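Local coordinates for periplasmic solute binding protein (Candidatus liberibacter, PDB 4CL2) that binds manganese or zinc in the periplasm and probably delivers the metal to an ABC-type uptake transporter, at residues 79-91 against 107-121. Residues are numbered along the deposited sequence; the frame is centred on the assembly and turned at random.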
ATOM      1  N   THR A  79       4.231 -24.206  -8.405  1.00 21.81           N
ATOM      2  CA  THR A  79       4.169 -22.767  -8.176  1.00 19.34           C
ATOM      3  C   THR A  79       3.048 -22.435  -7.201  1.00 20.92           C
ATOM      4  O   THR A  79       1.863 -22.712  -7.490  1.00 22.51           O
ATOM      5  CB  THR A  79       3.922 -21.992  -9.489  1.00 19.11           C
ATOM      6  OG1 THR A  79       5.136 -22.057 -10.248  1.00 19.93           O
ATOM      7  CG2 THR A  79       3.586 -20.516  -9.208  1.00 18.31           C
ATOM      8  N   LYS A  80       3.430 -21.821  -6.095  1.00 22.16           N
ATOM      9  CA  LYS A  80       2.480 -21.463  -5.033  1.00 20.29           C
ATOM     10  C   LYS A  80       2.077 -19.979  -5.165  1.00 17.89           C
ATOM     11  O   LYS A  80       2.852 -19.190  -5.670  1.00 16.58           O
ATOM     12  CB  LYS A  80       3.156 -21.686  -3.699  1.00 23.61           C
ATOM     13  CG  LYS A  80       3.424 -23.175  -3.431  1.00 28.12           C
ATOM     14  CD  LYS A  80       4.043 -23.407  -2.065  1.00 45.86           C
ATOM     15  CE  LYS A  80       4.119 -24.918  -1.795  1.00 56.82           C
ATOM     16  NZ  LYS A  80       4.730 -25.207  -0.477  1.00 66.39           N
ATOM     17  N   ILE A  81       0.887 -19.656  -4.686  1.00 18.86           N
ATOM     18  CA  ILE A  81       0.448 -18.268  -4.507  1.00 16.87           C
ATOM     19  C   ILE A  81       0.556 -17.920  -3.030  1.00 16.76           C
ATOM     20  O   ILE A  81      -0.092 -18.618  -2.185  1.00 21.05           O
ATOM     21  CB  ILE A  81      -0.984 -18.073  -5.013  1.00 18.84           C
ATOM     22  CG1 ILE A  81      -1.121 -18.537  -6.446  1.00 20.04           C
ATOM     23  CG2 ILE A  81      -1.425 -16.648  -4.802  1.00 22.49           C
ATOM     24  CD1 ILE A  81      -2.517 -18.643  -6.969  1.00 22.26           C
ATOM     25  N   ILE A  82       1.375 -16.935  -2.698  1.00 14.74           N
ATOM     26  CA  ILE A  82       1.653 -16.566  -1.291  1.00 16.53           C
ATOM     27  C   ILE A  82       0.948 -15.237  -1.048  1.00 17.85           C
ATOM     28  O   ILE A  82       1.027 -14.336  -1.866  1.00 16.31           O
ATOM     29  CB  ILE A  82       3.155 -16.397  -1.046  1.00 21.04           C
ATOM     30  CG1 ILE A  82       3.932 -17.706  -1.324  1.00 28.92           C
ATOM     31  CG2 ILE A  82       3.474 -15.788   0.350  1.00 21.60           C
ATOM     32  CD1 ILE A  82       3.582 -18.855  -0.503  1.00 29.40           C
ATOM     33  N   THR A  83       0.244 -15.122   0.086  1.00 16.33           N
ATOM     34  CA  THR A  83      -0.406 -13.901   0.508  1.00 16.13           C
ATOM     35  C   THR A  83       0.547 -13.233   1.489  1.00 16.31           C
ATOM     36  O   THR A  83       0.748 -13.735   2.624  1.00 18.72           O
ATOM     37  CB  THR A  83      -1.742 -14.237   1.169  1.00 19.95           C
ATOM     38  OG1 THR A  83      -2.565 -14.828   0.137  1.00 21.14           O
ATOM     39  CG2 THR A  83      -2.422 -12.969   1.709  1.00 21.38           C
ATOM     40  N   VAL A  84       1.091 -12.100   1.087  1.00 16.26           N
ATOM     41  CA  VAL A  84       2.130 -11.466   1.824  1.00 14.33           C
ATOM     42  C   VAL A  84       1.657 -10.614   2.994  1.00 16.54           C
ATOM     43  O   VAL A  84       2.490 -10.149   3.745  1.00 16.24           O
ATOM     44  CB  VAL A  84       3.100 -10.623   0.937  1.00 14.96           C
ATOM     45  CG1 VAL A  84       3.636 -11.466  -0.228  1.00 16.75           C
ATOM     46  CG2 VAL A  84       2.387  -9.392   0.394  1.00 16.83           C
ATOM     47  N   THR A  85       0.340 -10.502   3.193  1.00 15.46           N
ATOM     48  CA  THR A  85      -0.271  -9.882   4.359  1.00 14.93           C
ATOM     49  C   THR A  85      -0.662 -10.880   5.453  1.00 16.63           C
ATOM     50  O   THR A  85      -1.299 -10.496   6.436  1.00 17.34           O
ATOM     51  CB  THR A  85      -1.514  -9.074   3.960  1.00 17.32           C
ATOM     52  OG1 THR A  85      -2.400  -9.968   3.280  1.00 16.02           O
ATOM     53  CG2 THR A  85      -1.162  -7.884   3.097  1.00 16.29           C
ATOM     54  N   ASP A  86      -0.302 -12.154   5.323  1.00 15.94           N
ATOM     55  CA  ASP A  86      -0.566 -13.135   6.394  1.00 18.87           C
ATOM     56  C   ASP A  86      -0.019 -12.586   7.716  1.00 18.53           C
ATOM     57  O   ASP A  86       1.145 -12.155   7.803  1.00 19.57           O
ATOM     58  CB  ASP A  86       0.179 -14.450   6.081  1.00 20.14           C
ATOM     59  CG  ASP A  86      -0.492 -15.296   5.029  1.00 29.78           C
ATOM     60  OD1 ASP A  86      -1.633 -14.986   4.576  1.00 38.58           O
ATOM     61  OD2 ASP A  86       0.189 -16.275   4.621  1.00 37.47           O
ATOM     62  N   GLY A  87      -0.837 -12.648   8.754  1.00 23.49           N
ATOM     63  CA  GLY A  87      -0.455 -12.074  10.071  1.00 22.54           C
ATOM     64  C   GLY A  87      -0.920 -10.651  10.324  1.00 28.36           C
ATOM     65  O   GLY A  87      -0.620 -10.080  11.408  1.00 27.38           O
ATOM     66  N   ILE A  88      -1.545 -10.012   9.318  1.00 18.06           N
ATOM     67  CA  ILE A  88      -2.011  -8.641   9.512  1.00 19.07           C
ATOM     68  C   ILE A  88      -3.508  -8.747   9.795  1.00 21.87           C
ATOM     69  O   ILE A  88      -4.251  -9.223   8.954  1.00 21.29           O
ATOM     70  CB  ILE A  88      -1.755  -7.759   8.300  1.00 18.27           C
ATOM     71  CG1 ILE A  88      -0.226  -7.595   8.096  1.00 19.06           C
ATOM     72  CG2 ILE A  88      -2.432  -6.405   8.456  1.00 18.24           C
ATOM     73  CD1 ILE A  88       0.279  -6.866   6.872  1.00 17.36           C
ATOM     74  N   ASN A  89      -3.953  -8.219  10.924  1.00 18.79           N
ATOM     75  CA  ASN A  89      -5.360  -8.230  11.245  1.00 19.51           C
ATOM     76  C   ASN A  89      -6.080  -7.279  10.299  1.00 21.05           C
ATOM     77  O   ASN A  89      -5.701  -6.088  10.174  1.00 20.74           O
ATOM     78  CB  ASN A  89      -5.524  -7.766  12.696  1.00 22.20           C
ATOM     79  CG  ASN A  89      -6.926  -7.853  13.184  1.00 26.11           C
ATOM     80  OD1 ASN A  89      -7.475  -8.866  13.103  1.00 32.86           O
ATOM     81  ND2 ASN A  89      -7.502  -6.752  13.641  1.00 37.39           N
ATOM     82  N   PRO A  90      -7.063  -7.794   9.568  1.00 21.20           N
ATOM     83  CA  PRO A  90      -7.721  -6.907   8.588  1.00 19.44           C
ATOM     84  C   PRO A  90      -8.575  -5.828   9.214  1.00 20.41           C
ATOM     85  O   PRO A  90      -9.187  -6.047  10.270  1.00 20.42           O
ATOM     86  CB  PRO A  90      -8.586  -7.843   7.740  1.00 22.02           C
ATOM     87  CG  PRO A  90      -8.618  -9.135   8.473  1.00 30.83           C
ATOM     88  CD  PRO A  90      -7.564  -9.179   9.526  1.00 24.81           C
ATOM     89  N   ILE A  91      -8.605  -4.687   8.538  1.00 16.70           N
ATOM     90  CA  ILE A  91      -9.517  -3.614   8.827  1.00 17.68           C
ATOM     91  C   ILE A  91     -10.581  -3.577   7.745  1.00 19.31           C
ATOM     92  O   ILE A  91     -10.248  -3.653   6.561  1.00 22.18           O
ATOM     93  CB  ILE A  91      -8.772  -2.270   8.865  1.00 17.06           C
ATOM     94  CG1 ILE A  91      -7.756  -2.272  10.024  1.00 19.97           C
ATOM     95  CG2 ILE A  91      -9.724  -1.111   9.014  1.00 19.06           C
ATOM     96  CD1 ILE A  91      -6.932  -0.994  10.038  1.00 21.28           C
ATOM     97  N   ALA A 107      -2.873  -2.422   3.466  1.00 15.34           N
ATOM     98  CA  ALA A 107      -2.096  -2.797   4.687  1.00 12.68           C
ATOM     99  C   ALA A 107      -0.655  -2.334   4.597  1.00 11.66           C
ATOM    100  O   ALA A 107       0.006  -2.176   5.662  1.00 14.94           O
ATOM    101  CB  ALA A 107      -2.143  -4.321   4.859  1.00 14.40           C
ATOM    102  N   TRP A 108      -0.142  -2.080   3.398  1.00 11.71           N
ATOM    103  CA  TRP A 108       1.228  -1.612   3.226  1.00 11.73           C
ATOM    104  C   TRP A 108       1.549  -0.199   3.726  1.00 11.71           C
ATOM    105  O   TRP A 108       2.713   0.126   3.846  1.00 13.70           O
ATOM    106  CB  TRP A 108       1.702  -1.740   1.755  1.00 12.94           C
ATOM    107  CG  TRP A 108       0.888  -0.907   0.807  1.00 13.23           C
ATOM    108  CD1 TRP A 108       1.071   0.429   0.544  1.00 12.24           C
ATOM    109  CD2 TRP A 108      -0.287  -1.297   0.105  1.00 14.26           C
ATOM    110  NE1 TRP A 108       0.097   0.877  -0.338  1.00 14.90           N
ATOM    111  CE2 TRP A 108      -0.759  -0.158  -0.597  1.00 13.98           C
ATOM    112  CE3 TRP A 108      -0.993  -2.506  -0.019  1.00 12.85           C
ATOM    113  CZ2 TRP A 108      -1.860  -0.207  -1.438  1.00 15.98           C
ATOM    114  CZ3 TRP A 108      -2.083  -2.570  -0.845  1.00 14.61           C
ATOM    115  CH2 TRP A 108      -2.539  -1.419  -1.561  1.00 15.40           C
ATOM    116  N   MET A 109       0.498   0.565   4.025  1.00 13.29           N
ATOM    117  CA  MET A 109       0.656   1.954   4.498  1.00 11.92           C
ATOM    118  C   MET A 109       0.792   1.937   6.029  1.00 14.53           C
ATOM    119  O   MET A 109      -0.130   2.247   6.757  1.00 16.80           O
ATOM    120  CB  MET A 109      -0.488   2.854   4.069  1.00 13.76           C
ATOM    121  CG  MET A 109      -0.620   3.022   2.582  1.00 15.33           C
ATOM    122  SD  MET A 109       0.802   3.715   1.757  1.00 16.16           S
ATOM    123  CE  MET A 109       1.008   5.305   2.578  1.00 17.02           C
ATOM    124  N   SER A 110       1.916   1.416   6.495  1.00 14.45           N
ATOM    125  CA  SER A 110       2.136   1.161   7.901  1.00 13.55           C
ATOM    126  C   SER A 110       3.587   0.723   8.062  1.00 14.31           C
ATOM    127  O   SER A 110       4.117  -0.088   7.298  1.00 14.56           O
ATOM    128  CB  SER A 110       1.191   0.073   8.443  1.00 14.71           C
ATOM    129  OG  SER A 110       1.658  -0.643   9.577  1.00 13.23           O
ATOM    130  N   LEU A 111       4.200   1.223   9.111  1.00 15.15           N
ATOM    131  CA  LEU A 111       5.601   0.893   9.419  1.00 13.26           C
ATOM    132  C   LEU A 111       5.645  -0.538   9.954  1.00 14.11           C
ATOM    133  O   LEU A 111       6.469  -1.339   9.531  1.00 14.98           O
ATOM    134  CB  LEU A 111       6.201   1.925  10.426  1.00 14.14           C
ATOM    135  CG  LEU A 111       7.625   1.549  10.950  1.00 17.54           C
ATOM    136  CD1 LEU A 111       8.538   1.442   9.778  1.00 18.97           C
ATOM    137  CD2 LEU A 111       8.010   2.711  11.876  1.00 21.45           C
ATOM    138  N   THR A 112       4.761  -0.887  10.870  1.00 13.51           N
ATOM    139  CA  THR A 112       4.722  -2.242  11.408  1.00 13.86           C
ATOM    140  C   THR A 112       4.484  -3.215  10.287  1.00 14.20           C
ATOM    141  O   THR A 112       5.130  -4.277  10.189  1.00 13.93           O
ATOM    142  CB  THR A 112       3.600  -2.395  12.443  1.00 15.74           C
ATOM    143  OG1 THR A 112       3.862  -1.485  13.520  1.00 17.05           O
ATOM    144  CG2 THR A 112       3.527  -3.773  12.941  1.00 19.12           C
ATOM    145  N   ASN A 113       3.524  -2.907   9.424  1.00 15.04           N
ATOM    146  CA  ASN A 113       3.210  -3.841   8.373  1.00 15.29           C
ATOM    147  C   ASN A 113       4.268  -3.998   7.311  1.00 12.60           C
ATOM    148  O   ASN A 113       4.416  -5.053   6.734  1.00 13.36           O
ATOM    149  CB  ASN A 113       1.852  -3.514   7.750  1.00 13.00           C
ATOM    150  CG  ASN A 113       0.694  -3.637   8.744  1.00 17.77           C
ATOM    151  OD1 ASN A 113       0.807  -4.241   9.811  1.00 16.35           O
ATOM    152  ND2 ASN A 113      -0.471  -3.093   8.379  1.00 15.21           N
ATOM    153  N   ALA A 114       5.012  -2.945   7.011  1.00 12.11           N
ATOM    154  CA  ALA A 114       6.132  -3.064   6.088  1.00 15.18           C
ATOM    155  C   ALA A 114       7.002  -4.211   6.541  1.00 15.48           C
ATOM    156  O   ALA A 114       7.464  -5.006   5.730  1.00 13.75           O
ATOM    157  CB  ALA A 114       6.929  -1.741   6.078  1.00 13.37           C
ATOM    158  N   MET A 115       7.279  -4.286   7.861  1.00 12.81           N
ATOM    159  CA  MET A 115       8.136  -5.372   8.395  1.00 13.29           C
ATOM    160  C   MET A 115       7.531  -6.768   8.179  1.00 12.97           C
ATOM    161  O   MET A 115       8.242  -7.738   7.918  1.00 14.53           O
ATOM    162  CB  MET A 115       8.453  -5.203   9.844  1.00 16.75           C
ATOM    163  CG  MET A 115       8.866  -3.822  10.254  1.00 15.60           C
ATOM    164  SD  MET A 115      10.462  -3.470   9.405  1.00 19.79           S
ATOM    165  CE  MET A 115      10.592  -1.683   9.483  1.00 28.46           C
ATOM    166  N   ILE A 116       6.207  -6.862   8.244  1.00 13.51           N
ATOM    167  CA  ILE A 116       5.483  -8.131   8.004  1.00 12.46           C
ATOM    168  C   ILE A 116       5.500  -8.518   6.512  1.00 12.87           C
ATOM    169  O   ILE A 116       5.741  -9.703   6.204  1.00 13.87           O
ATOM    170  CB  ILE A 116       4.035  -8.030   8.538  1.00 14.83           C
ATOM    171  CG1 ILE A 116       4.123  -7.857  10.043  1.00 16.20           C
ATOM    172  CG2 ILE A 116       3.256  -9.268   8.116  1.00 17.08           C
ATOM    173  CD1 ILE A 116       2.781  -7.533  10.679  1.00 17.09           C
ATOM    174  N   TYR A 117       5.280  -7.572   5.616  1.00 13.27           N
ATOM    175  CA  TYR A 117       5.439  -7.795   4.162  1.00 12.13           C
ATOM    176  C   TYR A 117       6.835  -8.368   3.884  1.00 13.86           C
ATOM    177  O   TYR A 117       6.993  -9.396   3.208  1.00 13.69           O
ATOM    178  CB  TYR A 117       5.248  -6.535   3.323  1.00 13.29           C
ATOM    179  CG  TYR A 117       3.806  -6.149   3.013  1.00 13.48           C
ATOM    180  CD1 TYR A 117       2.925  -5.711   3.993  1.00 15.16           C
ATOM    181  CD2 TYR A 117       3.314  -6.213   1.706  1.00 14.66           C
ATOM    182  CE1 TYR A 117       1.612  -5.318   3.698  1.00 12.69           C
ATOM    183  CE2 TYR A 117       2.009  -5.846   1.430  1.00 13.93           C
ATOM    184  CZ  TYR A 117       1.151  -5.427   2.384  1.00 12.37           C
ATOM    185  OH  TYR A 117      -0.160  -5.041   2.127  1.00 13.57           O
ATOM    186  N   ILE A 118       7.823  -7.725   4.431  1.00 12.90           N
ATOM    187  CA  ILE A 118       9.234  -8.142   4.197  1.00 14.43           C
ATOM    188  C   ILE A 118       9.455  -9.552   4.712  1.00 14.16           C
ATOM    189  O   ILE A 118      10.049 -10.375   4.006  1.00 14.38           O
ATOM    190  CB  ILE A 118      10.185  -7.116   4.850  1.00 13.79           C
ATOM    191  CG1 ILE A 118      10.126  -5.795   4.064  1.00 14.41           C
ATOM    192  CG2 ILE A 118      11.613  -7.668   4.914  1.00 15.42           C
ATOM    193  CD1 ILE A 118      10.709  -4.627   4.810  1.00 14.46           C
ATOM    194  N   GLU A 119       9.006  -9.845   5.951  1.00 15.60           N
ATOM    195  CA  GLU A 119       9.200 -11.149   6.579  1.00 17.78           C
ATOM    196  C   GLU A 119       8.514 -12.235   5.769  1.00 15.77           C
ATOM    197  O   GLU A 119       9.085 -13.319   5.549  1.00 14.94           O
ATOM    198  CB  GLU A 119       8.738 -11.136   8.038  1.00 19.81           C
ATOM    199  CG  GLU A 119       8.680 -12.523   8.632  1.00 18.98           C
ATOM    200  CD  GLU A 119      10.000 -13.263   8.655  1.00 20.72           C
ATOM    201  OE1 GLU A 119      11.082 -12.635   8.430  1.00 19.07           O
ATOM    202  OE2 GLU A 119       9.962 -14.501   8.843  1.00 20.53           O
ATOM    203  N   ASN A 120       7.259 -11.988   5.347  1.00 15.99           N
ATOM    204  CA  ASN A 120       6.557 -13.037   4.612  1.00 14.48           C
ATOM    205  C   ASN A 120       7.230 -13.271   3.272  1.00 12.99           C
ATOM    206  O   ASN A 120       7.240 -14.425   2.769  1.00 14.96           O
ATOM    207  CB  ASN A 120       5.086 -12.620   4.393  1.00 14.86           C
ATOM    208  CG  ASN A 120       4.277 -12.805   5.653  1.00 18.56           C
ATOM    209  OD1 ASN A 120       4.625 -13.643   6.475  1.00 19.72           O
ATOM    210  ND2 ASN A 120       3.246 -12.023   5.843  1.00 16.65           N
ATOM    211  N   ILE A 121       7.768 -12.232   2.656  1.00 12.38           N
ATOM    212  CA  ILE A 121       8.413 -12.396   1.348  1.00 12.92           C
ATOM    213  C   ILE A 121       9.770 -13.118   1.539  1.00 13.57           C
ATOM    214  O   ILE A 121      10.133 -14.013   0.757  1.00 13.20           O
ATOM    215  CB  ILE A 121       8.530 -11.058   0.586  1.00 11.92           C
ATOM    216  CG1 ILE A 121       7.131 -10.611   0.158  1.00 13.22           C
ATOM    217  CG2 ILE A 121       9.406 -11.193  -0.680  1.00 15.11           C
ATOM    218  CD1 ILE A 121       7.052  -9.176  -0.293  1.00 15.31           C
TER
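N120, on helix 111-128, reaches into the turns that follow strand 80-83 and binds two backbone carbonyls through its amide nitrogen. ND2 donates to V84 O at 2.9 Å, almost straight at 177°. It also donates to D86 O at 2.9 Å, along a more bent path. Both acceptors lie close to the plane of the N120 amide. D86 O takes its N-H on a lone pair, in the carbonyl plane. V84 O is met from well above its own carbonyl plane. The two bonds use both hydrogens of the amide and fix its rotation.

Apolar contacts flank this grip. V84 splits its methyls between two helix residues: CG1 packs on I121 CG1 at 3.6 Å, and CG2 sits 3.6 Å from Y117 CD2. T85 runs alongside Y117, with CG2 3.2 Å from Y117 OH. The hydroxyls of both T85 and Y117 bond to N60.

I88 has CG1 beside the backbone N (chi1 -65°), and the chain extends beyond it. This brings CD1 against both the N113 amide and the Y117 ring, 3.8 Å from Y117 CE1, and also near A107 CB. I116 CG2 packs on I88 CG1 at 3.9 Å. The N113 amide is oriented by its own bond: ND2 donates to A107 O, on a lone pair in the carbonyl plane. The backbone N-H of N113 donates to S110 OG, the N-cap of the helix.

The type I turn T83-D86 and the type II turn T85-I88, which follow the outermost strand 80-83 of the four-stranded parallel sheet, thus pack on helix 111-128. Both turn carbonyls that meet N120 gain a side-chain donor. This probably holds the chain leaving the sheet to one path; A107, at one end of the contact, is next in sequence to the metal ligand H106.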